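Local coordinates for transcriptional repressor of the blcABC operon (Agrobacterium tumefaciens, PDB 3MQ0), which represses transcription of the blcABC operon, probably by binding DNA through a helix-turn-helix domain, and is regulated via oligomerization, at residues P27-R30 with R31-I35; I163-S166 with D167-P170; S193-E196 with E197-L201; G212-R215 with E216-C220; S243-S246 with D247-A251. One frame throughout, in Å; residues are numbered along the deposited sequence.

Interaction 1. Residues P27-R30 with R31-I35; sequences PALR and RAVRI
P27 and R31 meet twice in the first turn of helix 27-41. The main-chain bond, R31 N to P27 O at 3.0 Å, is the ordinary helical one, but the same carbonyl also takes a weak bond from the side chain, R31 NH1 to P27 O at 3.2 Å. A bend at the second torsion (chi2 -40°) folds R31 back along the helix towards its start, so that CG passes 3.3 Å from P27 O and NH1 arrives beside the proline. The other two guanidinium nitrogens form salt bridges, NE with D56 and NH2 with D24; these largely fix the group's orientation, with the weak NH1 bond adding to them.

The tight packing lies around L29, A32 and V33. V33 N binds L29 O at 2.9 Å, while V33 CG2, on the backbone-N side of its residue, presses against that oxygen at 3.2 Å and reaches L29 CD1 at 4.1 Å. A32 CB sits 3.4 Å from A28 O.

R30 and R34 make the looser side. R34, exposed to solvent, kinks at chi3 and brings NH2 no closer than 3.8 Å to R30 O. R30 runs out extended instead, its NE bonded to T25 O and its NH2 in a salt bridge with E71 of the second subunit.

Within the helix-turn-helix domain, R31, A32 and I35 rest on L65, L66 and M69 of helix 59-71, while L29 packs on L65 and A32 on L29 of the second subunit, which places this helix at the interface between the two copies.

Interaction 2. Residues I163-S166 with D167-P170; sequences ILLS and DLGP
L168 folds back over L165 in the link between helices 159-165 and 170-176, and its side chain can be followed outward. CB lies 3.4 Å from L165 O, and CG, rotated away from its own carbonyl carbon (chi1 -76°), is already 4.1 Å from that oxygen. There the chain forks. CD1 stays 3.9 Å from L165 O, whereas CD2 meets L165 CD2 at 3.8 Å, the two leucines slanting across each other. Past the fork, the side chain rests on R126 of strand 120-127 and on L173 and L176 of helix 170-176, so it wedges between the sheet and the following helix.

Underneath is a type I beta turn from L165 to L168, part of the GAF-like C-terminal domain. It is closed by L168 N bonding L165 O at 3.0 Å, with the donor well above the carbonyl plane, 57° out of it. G169 then serves as the N-cap residue of helix 170-176, and its N-H is held by the carboxylate of E172.

I163 O takes two donors, one from a side chain and one from a water. S166 OG, turned between its own N and carbonyl carbon (chi1 75°), donates to I163 O at 2.7 Å. The water donates to I163 O from 3.0 Å away and, as modelled, also to D167 OD1, linking I163 O to D167. The modelled D167 carboxylate crowds L164 O too closely, however, and its exact position is doubtful. S166 O, for its part, accepts from R203 NE of helix 192-205.

Interaction 3. Residues S193-E196 with E197-L201; sequences SQLE and EELAL
L195 and L199 carry the apolar part of this contact, one turn apart on helix 192-205. L195 CD1 touches L199 CD2 at 3.9 Å, and L195 CG lies against L199 CD1 at 4.1 Å, so the two side chains slant across each other, L195 CG and CD1 lying against the two methyls of L199. L199 CG is also pushed up against L195 O, 3.2 Å away. L195 sends its CG anti to the backbone N (chi1 173°), L199 anti to the carbonyl carbon (chi1 -61°), and these opposite choices bring the branches together.

Backbone bonds run four in a row, the shortest being L199 N to L195 O at 2.8 Å; E197 N to S193 O is the longest at 3.3 Å.

Among the acidic side chains, E197 lies along the outer face with CG 3.5 Å from S193 O and OE2 4.0 Å from S193 OG. E198 crosses L195 at about a right angle, setting OE1 3.9 Å from L195 CD1. Its carboxylate is held by a salt bridge to K162 and a hydrogen bond to Q213, and that of E196 by a salt bridge to R174 of helix 170-176.

L195 and L199 face F180, S166 and L173 while E197 and A200 look to solvent: an amphipathic helix within the IclR C-terminal, GAF-like domain, its leucine face turned to the core.

Interaction 4. Residues G212-R215 with E216-C220; sequences GQIR and EGMLC
A type II beta turn from R215 to M218 leads the chain into strand 218-226, at the end of the loop that joins antiparallel neighbours 208-211 and 218-226 into a hairpin. The turn is closed by M218 N bonding R215 O at 3.1 Å, the donor standing 43° out of the carbonyl plane. G217 occupies its third position with a positive phi of 85°, a conformation where a CB would be jammed against the preceding carbonyl oxygen. Outside the bond, R215 CB and M218 CB brush past each other at 4.1 Å.

M218 O is approached from G212 and through a water. G212 N comes within 2.9 Å of it, but the bond is bent and weak, and G212 CA adds a CH...O contact at 3.1 Å. The water, 3.0 Å from M218 O and accepting from I214 N at 3.0 Å, links this oxygen to I214 N.

The apolar contact is made by the methionine's methyl. M218 extends with CG anti to its backbone N and then bends at its third torsion (chi3 72°), which turns CE to I214; CB and CG2 of the isoleucine are both 3.9 Å from it. The two side chains run alongside each other in the same direction, and I214 goes on to meet F157, T158 and L184.

Q213 O accepts from S188 OG, and G212 O from T185 OG1. Strand 218-226 lies between its neighbours in the antiparallel sheet: C220 pairs by backbone bonds with D210 on the side of strand 208-211, and L219 with L240 of strand 232-241.

Interaction 5. Residues S243-S246 with D247-A251; sequences SEAS and DEKIA
S246 is still extended (phi -71°, psi 162°) where D247 begins helix 247-267, and its carbonyl accepts the first regular helical bond, I250 N to S246 O at 3.0 Å. Its side chain caps the same end: OG takes the N-H of K249, with S246 OG to K249 N at 2.9 Å. A first torsion that swings OG in between the serine's own N and carbonyl carbon (chi1 69°) aims it at the open turn. K249 CB packs beside that oxygen at 3.4 Å, and E248 doubles back at its second torsion to bring OE1 3.6 Å from S246 CB.

This is a serine N-cap, in which a side-chain oxygen takes an N-H that has no preceding turn to bond, here opening the long C-terminal helix of the GAF-like domain.

Before the cap, A245 points its methyl into the first turn. A245 CB meets I250 CG1 at 4.0 Å, and the extended stem of K249 also passes A245, CD 4.2 Å from its CB. I250 also has CG1 3.3 Å from S246 O, and beyond that it lies on L219 and I221 of strand 218-226. A245 O is bonded by R242 NH2.

Overall arrangement
All five contacts are local and follow one another along the chain; none nests within or crosses another. Interaction 1 stands apart in the helix-turn-helix domain, its centre more than 40 Å from the centre of each of the others. Interaction 2 closes the turn between helices 159-165 and 170-176, and it touches interaction 3 on helix 192-205, where L199 CD1 packs 3.8 Å from L165 O. Interaction 3 reaches on to interaction 4 through E198 and Q213, joining the helix to the loop before strand 218-226. That strand meets interaction 5, the start of helix 247-267, where L219 CD2 lies 3.5 Å from I250 CD1. Interactions 2 to 5 thus form a chain of contacts through the C-terminal domain.

Interaction 1. Residues P27-R30 with R31-I35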
loop_
_atom_site.group_PDB
_atom_site.type_symbol
_atom_site.label_atom_id
_atom_site.label_comp_id
_atom_site.label_asym_id
_atom_site.label_seq_id
_atom_site.Cartn_x
_atom_site.Cartn_y
_atom_site.Cartn_z
ATOM N N PRO B 27 -10.720 -6.044 26.169
ATOM C CA PRO B 27 -9.282 -6.086 26.451
ATOM C C PRO B 27 -8.436 -6.861 25.450
ATOM O O PRO B 27 -7.375 -6.367 25.076
ATOM C CB PRO B 27 -9.221 -6.784 27.812
ATOM C CG PRO B 27 -10.496 -6.486 28.444
ATOM C CD PRO B 27 -11.524 -6.341 27.366
ATOM N N ALA B 28 -8.872 -8.050 25.026
ATOM C CA ALA B 28 -8.054 -8.868 24.119
ATOM C C ALA B 28 -7.825 -8.173 22.772
ATOM O O ALA B 28 -6.740 -8.238 22.194
ATOM C CB ALA B 28 -8.697 -10.253 23.916
ATOM N N LEU B 29 -8.842 -7.482 22.287
ATOM C CA LEU B 29 -8.701 -6.724 21.056
ATOM C C LEU B 29 -7.714 -5.559 21.222
ATOM O O LEU B 29 -6.868 -5.339 20.361
ATOM C CB LEU B 29 -10.060 -6.208 20.586
ATOM C CG LEU B 29 -10.021 -5.437 19.277
ATOM C CD1 LEU B 29 -9.346 -6.249 18.176
ATOM C CD2 LEU B 29 -11.464 -5.093 18.912
ATOM N N ARG B 30 -7.836 -4.808 22.315
ATOM C CA ARG B 30 -6.916 -3.701 22.569
ATOM C C ARG B 30 -5.464 -4.179 22.620
ATOM O O ARG B 30 -4.589 -3.545 22.028
ATOM C CB ARG B 30 -7.287 -2.968 23.854
ATOM C CG ARG B 30 -8.626 -2.235 23.771
ATOM C CD ARG B 30 -8.864 -1.411 25.019
ATOM N NE ARG B 30 -10.181 -0.778 25.001
ATOM C CZ ARG B 30 -10.446 0.375 24.399
ATOM N NH1 ARG B 30 -9.489 1.028 23.739
ATOM N NH2 ARG B 30 -11.671 0.874 24.459
ATOM N N ARG B 31 -5.206 -5.299 23.299
ATOM C CA ARG B 31 -3.847 -5.830 23.371
ATOM C C ARG B 31 -3.357 -6.333 22.012
ATOM O O ARG B 31 -2.191 -6.142 21.669
ATOM C CB ARG B 31 -3.714 -6.957 24.409
ATOM C CG ARG B 31 -4.127 -6.603 25.847
ATOM C CD ARG B 31 -3.685 -5.232 26.257
ATOM N NE ARG B 31 -3.979 -4.969 27.666
ATOM C CZ ARG B 31 -5.161 -4.575 28.137
ATOM N NH1 ARG B 31 -6.192 -4.412 27.321
ATOM N NH2 ARG B 31 -5.315 -4.348 29.437
ATOM N N ALA B 32 -4.232 -6.984 21.248
ATOM C CA ALA B 32 -3.832 -7.477 19.933
ATOM C C ALA B 32 -3.448 -6.305 19.033
ATOM O O ALA B 32 -2.470 -6.363 18.301
ATOM C CB ALA B 32 -4.956 -8.276 19.300
ATOM N N VAL B 33 -4.239 -5.242 19.088
ATOM C CA VAL B 33 -3.924 -4.039 18.322
ATOM C C VAL B 33 -2.581 -3.433 18.756
ATOM O O VAL B 33 -1.756 -3.050 17.918
ATOM C CB VAL B 33 -5.066 -3.028 18.400
ATOM C CG1 VAL B 33 -4.654 -1.684 17.787
ATOM C CG2 VAL B 33 -6.292 -3.606 17.685
ATOM N N ARG B 34 -2.331 -3.384 20.061
ATOM C CA ARG B 34 -1.032 -2.888 20.535
ATOM C C ARG B 34 0.143 -3.722 20.002
ATOM O O ARG B 34 1.178 -3.176 19.569
ATOM C CB ARG B 34 -1.017 -2.833 22.058
ATOM C CG ARG B 34 0.311 -2.418 22.665
ATOM C CD ARG B 34 0.134 -2.183 24.162
ATOM N NE ARG B 34 -1.274 -2.250 24.545
ATOM C CZ ARG B 34 -2.108 -1.214 24.545
ATOM N NH1 ARG B 34 -1.675 -0.010 24.186
ATOM N NH2 ARG B 34 -3.380 -1.387 24.901
ATOM N N ILE B 35 -0.024 -5.043 20.025
ATOM C CA ILE B 35 0.991 -5.966 19.508
ATOM C C ILE B 35 1.210 -5.761 18.016
ATOM O O ILE B 35 2.347 -5.703 17.565
ATOM C CB ILE B 35 0.593 -7.439 19.773
ATOM C CG1 ILE B 35 0.700 -7.746 21.266
ATOM C CG2 ILE B 35 1.477 -8.405 18.988
ATOM C CD1 ILE B 35 -0.046 -9.016 21.656
#

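Interaction 2. Residues I163-S166 with D167-P170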
loop_
_atom_site.group_PDB
_atom_site.type_symbol
_atom_site.label_atom_id
_atom_site.label_comp_id
_atom_site.label_asym_id
_atom_site.label_seq_id
_atom_site.Cartn_x
_atom_site.Cartn_y
_atom_site.Cartn_z
ATOM N N ILE B 163 -1.912 26.254 -2.476
ATOM C CA ILE B 163 -1.378 25.225 -1.592
ATOM C C ILE B 163 -0.935 23.990 -2.397
ATOM O O ILE B 163 0.129 23.438 -2.126
ATOM C CB ILE B 163 -2.321 24.872 -0.392
ATOM C CG1 ILE B 163 -1.559 24.094 0.692
ATOM C CG2 ILE B 163 -3.492 24.058 -0.844
ATOM C CD1 ILE B 163 -0.831 24.936 1.690
ATOM N N LEU B 164 -1.719 23.580 -3.383
ATOM C CA LEU B 164 -1.337 22.431 -4.206
ATOM C C LEU B 164 -0.102 22.724 -5.069
ATOM O O LEU B 164 0.759 21.863 -5.242
ATOM C CB LEU B 164 -2.513 21.922 -5.051
ATOM C CG LEU B 164 -3.711 21.447 -4.207
ATOM C CD1 LEU B 164 -4.918 21.153 -5.074
ATOM C CD2 LEU B 164 -3.318 20.215 -3.380
ATOM N N LEU B 165 0.004 23.943 -5.584
ATOM C CA LEU B 165 1.181 24.330 -6.371
ATOM C C LEU B 165 2.431 24.475 -5.495
ATOM O O LEU B 165 3.560 24.397 -5.987
ATOM C CB LEU B 165 0.922 25.653 -7.110
ATOM C CG LEU B 165 -0.040 25.589 -8.298
ATOM C CD1 LEU B 165 -0.282 26.984 -8.866
ATOM C CD2 LEU B 165 0.485 24.649 -9.402
ATOM N N SER B 166 2.244 24.689 -4.196
ATOM C CA SER B 166 3.393 24.911 -3.328
ATOM C C SER B 166 4.225 23.635 -3.158
ATOM O O SER B 166 5.350 23.697 -2.690
ATOM C CB SER B 166 2.978 25.499 -1.967
ATOM O OG SER B 166 2.395 24.519 -1.136
ATOM N N ASP B 167 3.719 22.499 -3.558
ATOM C CA ASP B 167 4.538 21.330 -3.495
ATOM C C ASP B 167 5.355 21.081 -4.735
ATOM O O ASP B 167 6.073 20.162 -4.765
ATOM C CB ASP B 167 3.741 20.108 -3.157
ATOM C CG ASP B 167 2.423 20.116 -3.786
ATOM O OD1 ASP B 167 1.456 20.402 -3.091
ATOM O OD2 ASP B 167 2.331 19.873 -4.982
ATOM N N LEU B 168 5.188 21.897 -5.753
ATOM C CA LEU B 168 5.973 21.794 -6.983
ATOM C C LEU B 168 7.285 22.570 -6.895
ATOM O O LEU B 168 7.355 23.619 -6.249
ATOM C CB LEU B 168 5.162 22.315 -8.166
ATOM C CG LEU B 168 4.076 21.374 -8.688
ATOM C CD1 LEU B 168 3.164 20.901 -7.576
ATOM C CD2 LEU B 168 3.282 22.051 -9.791
ATOM N N GLY B 169 8.320 22.054 -7.551
ATOM C CA GLY B 169 9.605 22.738 -7.600
ATOM C C GLY B 169 9.603 23.807 -8.680
ATOM O O GLY B 169 8.630 23.921 -9.432
ATOM N N PRO B 170 10.693 24.591 -8.773
ATOM C CA PRO B 170 10.782 25.700 -9.736
ATOM C C PRO B 170 10.694 25.223 -11.184
ATOM O O PRO B 170 10.112 25.923 -12.020
ATOM C CB PRO B 170 12.161 26.321 -9.450
ATOM C CG PRO B 170 12.955 25.228 -8.764
ATOM C CD PRO B 170 11.915 24.454 -7.960
HETATM O O HOH W 1 0.360 20.731 -0.802
#

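Interaction 3. Residues S193-E196 with E197-L201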
loop_
_atom_site.group_PDB
_atom_site.type_symbol
_atom_site.label_atom_id
_atom_site.label_comp_id
_atom_site.label_asym_id
_atom_site.label_seq_id
_atom_site.Cartn_x
_atom_site.Cartn_y
_atom_site.Cartn_z
ATOM N N SER B 193 7.063 35.092 -10.913
ATOM C CA SER B 193 7.864 35.588 -9.804
ATOM C C SER B 193 7.002 35.892 -8.583
ATOM O O SER B 193 7.347 35.548 -7.448
ATOM C CB SER B 193 8.621 36.850 -10.223
ATOM O OG SER B 193 9.318 37.399 -9.118
ATOM N N GLN B 194 5.873 36.546 -8.810
ATOM C CA GLN B 194 5.003 36.886 -7.698
ATOM C C GLN B 194 4.381 35.626 -7.099
ATOM O O GLN B 194 4.216 35.525 -5.881
ATOM C CB GLN B 194 3.930 37.876 -8.161
ATOM C CG GLN B 194 4.499 39.196 -8.692
ATOM C CD GLN B 194 4.765 39.204 -10.201
ATOM O OE1 GLN B 194 5.251 38.224 -10.785
ATOM N NE2 GLN B 194 4.444 40.327 -10.839
ATOM N N LEU B 195 4.045 34.664 -7.953
ATOM C CA LEU B 195 3.481 33.404 -7.487
ATOM C C LEU B 195 4.489 32.679 -6.588
ATOM O O LEU B 195 4.130 32.158 -5.530
ATOM C CB LEU B 195 3.067 32.527 -8.677
ATOM C CG LEU B 195 2.618 31.103 -8.362
ATOM C CD1 LEU B 195 1.361 31.108 -7.473
ATOM C CD2 LEU B 195 2.375 30.313 -9.641
ATOM N N GLU B 196 5.752 32.658 -6.998
ATOM C CA GLU B 196 6.754 31.938 -6.226
ATOM C C GLU B 196 6.997 32.532 -4.846
ATOM O O GLU B 196 7.298 31.803 -3.890
ATOM C CB GLU B 196 8.053 31.802 -7.016
ATOM C CG GLU B 196 7.920 30.750 -8.127
ATOM C CD GLU B 196 9.212 30.526 -8.877
ATOM O OE1 GLU B 196 9.680 31.476 -9.536
ATOM O OE2 GLU B 196 9.765 29.404 -8.803
ATOM N N GLU B 197 6.844 33.846 -4.724
ATOM C CA GLU B 197 6.880 34.474 -3.403
ATOM C C GLU B 197 5.717 33.971 -2.542
ATOM O O GLU B 197 5.902 33.590 -1.384
ATOM C CB GLU B 197 6.846 35.996 -3.527
ATOM C CG GLU B 197 8.097 36.545 -4.180
ATOM C CD GLU B 197 7.932 37.947 -4.738
ATOM O OE1 GLU B 197 6.817 38.522 -4.657
ATOM O OE2 GLU B 197 8.933 38.469 -5.270
ATOM N N GLU B 198 4.518 33.968 -3.106
ATOM C CA GLU B 198 3.357 33.451 -2.385
ATOM C C GLU B 198 3.554 31.995 -1.975
ATOM O O GLU B 198 3.154 31.593 -0.881
ATOM C CB GLU B 198 2.099 33.539 -3.241
ATOM C CG GLU B 198 1.550 34.937 -3.477
ATOM C CD GLU B 198 0.271 34.887 -4.304
ATOM O OE1 GLU B 198 0.222 34.077 -5.255
ATOM O OE2 GLU B 198 -0.684 35.634 -4.005
ATOM N N LEU B 199 4.144 31.195 -2.855
ATOM C CA LEU B 199 4.308 29.777 -2.567
ATOM C C LEU B 199 5.308 29.544 -1.439
ATOM O O LEU B 199 5.126 28.638 -0.628
ATOM C CB LEU B 199 4.734 29.004 -3.822
ATOM C CG LEU B 199 3.751 29.030 -5.007
ATOM C CD1 LEU B 199 4.269 28.129 -6.151
ATOM C CD2 LEU B 199 2.356 28.603 -4.592
ATOM N N ALA B 200 6.366 30.349 -1.398
ATOM C CA ALA B 200 7.348 30.240 -0.311
ATOM C C ALA B 200 6.683 30.505 1.036
ATOM O O ALA B 200 6.897 29.772 2.002
ATOM C CB ALA B 200 8.506 31.213 -0.530
ATOM N N LEU B 201 5.886 31.565 1.096
ATOM C CA LEU B 201 5.170 31.919 2.320
ATOM C C LEU B 201 4.189 30.807 2.684
ATOM O O LEU B 201 4.053 30.440 3.849
ATOM C CB LEU B 201 4.432 33.243 2.135
ATOM C CG LEU B 201 3.632 33.803 3.316
ATOM C CD1 LEU B 201 4.502 33.908 4.569
ATOM C CD2 LEU B 201 3.059 35.185 2.940
#

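Interaction 4. Residues G212-R215 with E216-C220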
loop_
_atom_site.group_PDB
_atom_site.type_symbol
_atom_site.label_atom_id
_atom_site.label_comp_id
_atom_site.label_asym_id
_atom_site.label_seq_id
_atom_site.Cartn_x
_atom_site.Cartn_y
_atom_site.Cartn_z
ATOM N N GLY B 212 -8.894 38.007 -2.698
ATOM C CA GLY B 212 -9.625 38.634 -3.786
ATOM C C GLY B 212 -9.053 38.435 -5.181
ATOM O O GLY B 212 -9.233 39.284 -6.058
ATOM N N GLN B 213 -8.393 37.304 -5.397
ATOM C CA GLN B 213 -7.800 36.982 -6.706
ATOM C C GLN B 213 -8.760 36.297 -7.677
ATOM O O GLN B 213 -8.434 36.116 -8.845
ATOM C CB GLN B 213 -6.539 36.134 -6.523
ATOM C CG GLN B 213 -5.494 36.878 -5.703
ATOM C CD GLN B 213 -4.128 36.253 -5.769
ATOM O OE1 GLN B 213 -3.771 35.588 -6.749
ATOM N NE2 GLN B 213 -3.343 36.462 -4.716
ATOM N N ILE B 214 -9.932 35.909 -7.181
ATOM C CA ILE B 214 -10.966 35.288 -8.014
ATOM C C ILE B 214 -12.180 36.204 -8.126
ATOM O O ILE B 214 -12.712 36.438 -9.217
ATOM C CB ILE B 214 -11.440 33.955 -7.402
ATOM C CG1 ILE B 214 -10.306 32.935 -7.376
ATOM C CG2 ILE B 214 -12.657 33.426 -8.162
ATOM C CD1 ILE B 214 -9.778 32.579 -8.760
ATOM N N ARG B 215 -12.626 36.710 -6.985
ATOM C CA ARG B 215 -13.679 37.709 -6.954
ATOM C C ARG B 215 -13.291 38.816 -6.002
ATOM O O ARG B 215 -12.810 38.561 -4.908
ATOM C CB ARG B 215 -15.004 37.099 -6.489
ATOM C CG ARG B 215 -15.800 36.395 -7.564
ATOM C CD ARG B 215 -17.299 36.466 -7.269
ATOM N NE ARG B 215 -18.078 35.588 -8.139
ATOM C CZ ARG B 215 -18.429 35.883 -9.387
ATOM N NH1 ARG B 215 -18.068 37.038 -9.928
ATOM N NH2 ARG B 215 -19.139 35.016 -10.095
ATOM N N GLU B 216 -13.519 40.057 -6.411
ATOM C CA GLU B 216 -13.270 41.176 -5.520
ATOM C C GLU B 216 -14.133 41.025 -4.270
ATOM O O GLU B 216 -15.321 40.699 -4.353
ATOM C CB GLU B 216 -13.552 42.497 -6.234
ATOM C CG GLU B 216 -12.927 42.562 -7.620
ATOM C CD GLU B 216 -12.441 43.951 -7.979
ATOM O OE1 GLU B 216 -13.277 44.880 -8.031
ATOM O OE2 GLU B 216 -11.219 44.111 -8.201
ATOM N N GLY B 217 -13.520 41.235 -3.115
ATOM C CA GLY B 217 -14.221 41.142 -1.851
ATOM C C GLY B 217 -14.317 39.743 -1.265
ATOM O O GLY B 217 -14.823 39.573 -0.160
ATOM N N MET B 218 -13.848 38.740 -1.999
ATOM C CA MET B 218 -13.849 37.372 -1.487
ATOM C C MET B 218 -12.458 36.999 -1.035
ATOM O O MET B 218 -11.491 37.172 -1.773
ATOM C CB MET B 218 -14.327 36.368 -2.539
ATOM C CG MET B 218 -14.322 34.914 -2.047
ATOM S SD MET B 218 -15.120 33.695 -3.135
ATOM C CE MET B 218 -13.931 33.599 -4.460
ATOM N N LEU B 219 -12.369 36.478 0.182
ATOM C CA LEU B 219 -11.110 35.986 0.728
ATOM C C LEU B 219 -11.218 34.486 0.974
ATOM O O LEU B 219 -12.208 34.037 1.546
ATOM C CB LEU B 219 -10.833 36.721 2.040
ATOM C CG LEU B 219 -9.892 36.027 3.011
ATOM C CD1 LEU B 219 -8.495 36.309 2.561
ATOM C CD2 LEU B 219 -10.133 36.553 4.423
ATOM N N CYS B 220 -10.235 33.707 0.515
ATOM C CA CYS B 220 -10.202 32.280 0.794
ATOM C C CYS B 220 -8.922 31.886 1.528
ATOM O O CYS B 220 -7.863 32.494 1.339
ATOM C CB CYS B 220 -10.314 31.445 -0.486
ATOM S SG CYS B 220 -11.665 31.979 -1.569
HETATM O O HOH W 2 -11.066 35.799 -4.355
#

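Interaction 5. Residues S243-S246 with D247-A251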
loop_
_atom_site.group_PDB
_atom_site.type_symbol
_atom_site.label_atom_id
_atom_site.label_comp_id
_atom_site.label_asym_id
_atom_site.label_seq_id
_atom_site.Cartn_x
_atom_site.Cartn_y
_atom_site.Cartn_z
ATOM N N SER B 243 -13.693 42.040 3.844
ATOM C CA SER B 243 -13.859 43.219 4.689
ATOM C C SER B 243 -14.337 42.856 6.091
ATOM O O SER B 243 -14.495 43.721 6.949
ATOM C CB SER B 243 -14.856 44.179 4.043
ATOM O OG SER B 243 -16.114 43.553 3.851
ATOM N N GLU B 244 -14.558 41.570 6.324
ATOM C CA GLU B 244 -15.173 41.108 7.561
ATOM C C GLU B 244 -14.190 40.360 8.470
ATOM O O GLU B 244 -14.578 39.808 9.502
ATOM C CB GLU B 244 -16.374 40.223 7.209
ATOM C CG GLU B 244 -17.157 39.662 8.381
ATOM C CD GLU B 244 -18.515 39.131 7.955
ATOM O OE1 GLU B 244 -19.326 39.933 7.444
ATOM O OE2 GLU B 244 -18.766 37.918 8.122
ATOM N N ALA B 245 -12.912 40.361 8.100
ATOM C CA ALA B 245 -11.914 39.591 8.845
ATOM C C ALA B 245 -10.603 40.342 9.040
ATOM O O ALA B 245 -9.998 40.797 8.075
ATOM C CB ALA B 245 -11.649 38.259 8.134
ATOM N N SER B 246 -10.152 40.451 10.284
ATOM C CA SER B 246 -8.853 41.067 10.572
ATOM C C SER B 246 -7.735 40.147 10.093
ATOM O O SER B 246 -7.969 38.967 9.862
ATOM C CB SER B 246 -8.694 41.306 12.073
ATOM O OG SER B 246 -8.569 40.078 12.772
ATOM N N ASP B 247 -6.525 40.683 9.939
ATOM C CA ASP B 247 -5.379 39.858 9.570
ATOM C C ASP B 247 -5.137 38.788 10.630
ATOM O O ASP B 247 -4.755 37.661 10.311
ATOM C CB ASP B 247 -4.122 40.708 9.396
ATOM C CG ASP B 247 -4.163 41.563 8.139
ATOM O OD1 ASP B 247 -5.066 41.353 7.299
ATOM O OD2 ASP B 247 -3.276 42.434 7.988
ATOM N N GLU B 248 -5.369 39.147 11.894
ATOM C CA GLU B 248 -5.163 38.204 12.993
ATOM C C GLU B 248 -6.174 37.062 12.920
ATOM O O GLU B 248 -5.848 35.907 13.179
ATOM C CB GLU B 248 -5.237 38.907 14.344
ATOM C CG GLU B 248 -4.098 39.892 14.605
ATOM C CD GLU B 248 -4.168 41.143 13.716
ATOM O OE1 GLU B 248 -5.291 41.569 13.358
ATOM O OE2 GLU B 248 -3.102 41.706 13.376
ATOM N N LYS B 249 -7.407 37.386 12.569
ATOM C CA LYS B 249 -8.423 36.362 12.398
ATOM C C LYS B 249 -8.114 35.429 11.239
ATOM O O LYS B 249 -8.325 34.221 11.335
ATOM C CB LYS B 249 -9.797 36.982 12.176
ATOM C CG LYS B 249 -10.895 35.943 12.101
ATOM C CD LYS B 249 -12.263 36.584 11.905
ATOM C CE LYS B 249 -13.382 35.573 12.133
ATOM N NZ LYS B 249 -13.276 34.942 13.487
ATOM N N ILE B 250 -7.646 35.984 10.128
ATOM C CA ILE B 250 -7.270 35.161 8.993
ATOM C C ILE B 250 -6.159 34.162 9.371
ATOM O O ILE B 250 -6.198 32.992 8.988
ATOM C CB ILE B 250 -6.840 36.033 7.802
ATOM C CG1 ILE B 250 -8.027 36.882 7.311
ATOM C CG2 ILE B 250 -6.263 35.156 6.673
ATOM C CD1 ILE B 250 -7.616 38.021 6.421
ATOM N N ALA B 251 -5.160 34.626 10.111
ATOM C CA ALA B 251 -4.070 33.735 10.498
ATOM C C ALA B 251 -4.579 32.663 11.458
ATOM O O ALA B 251 -4.137 31.522 11.422
ATOM C CB ALA B 251 -2.931 34.508 11.127
#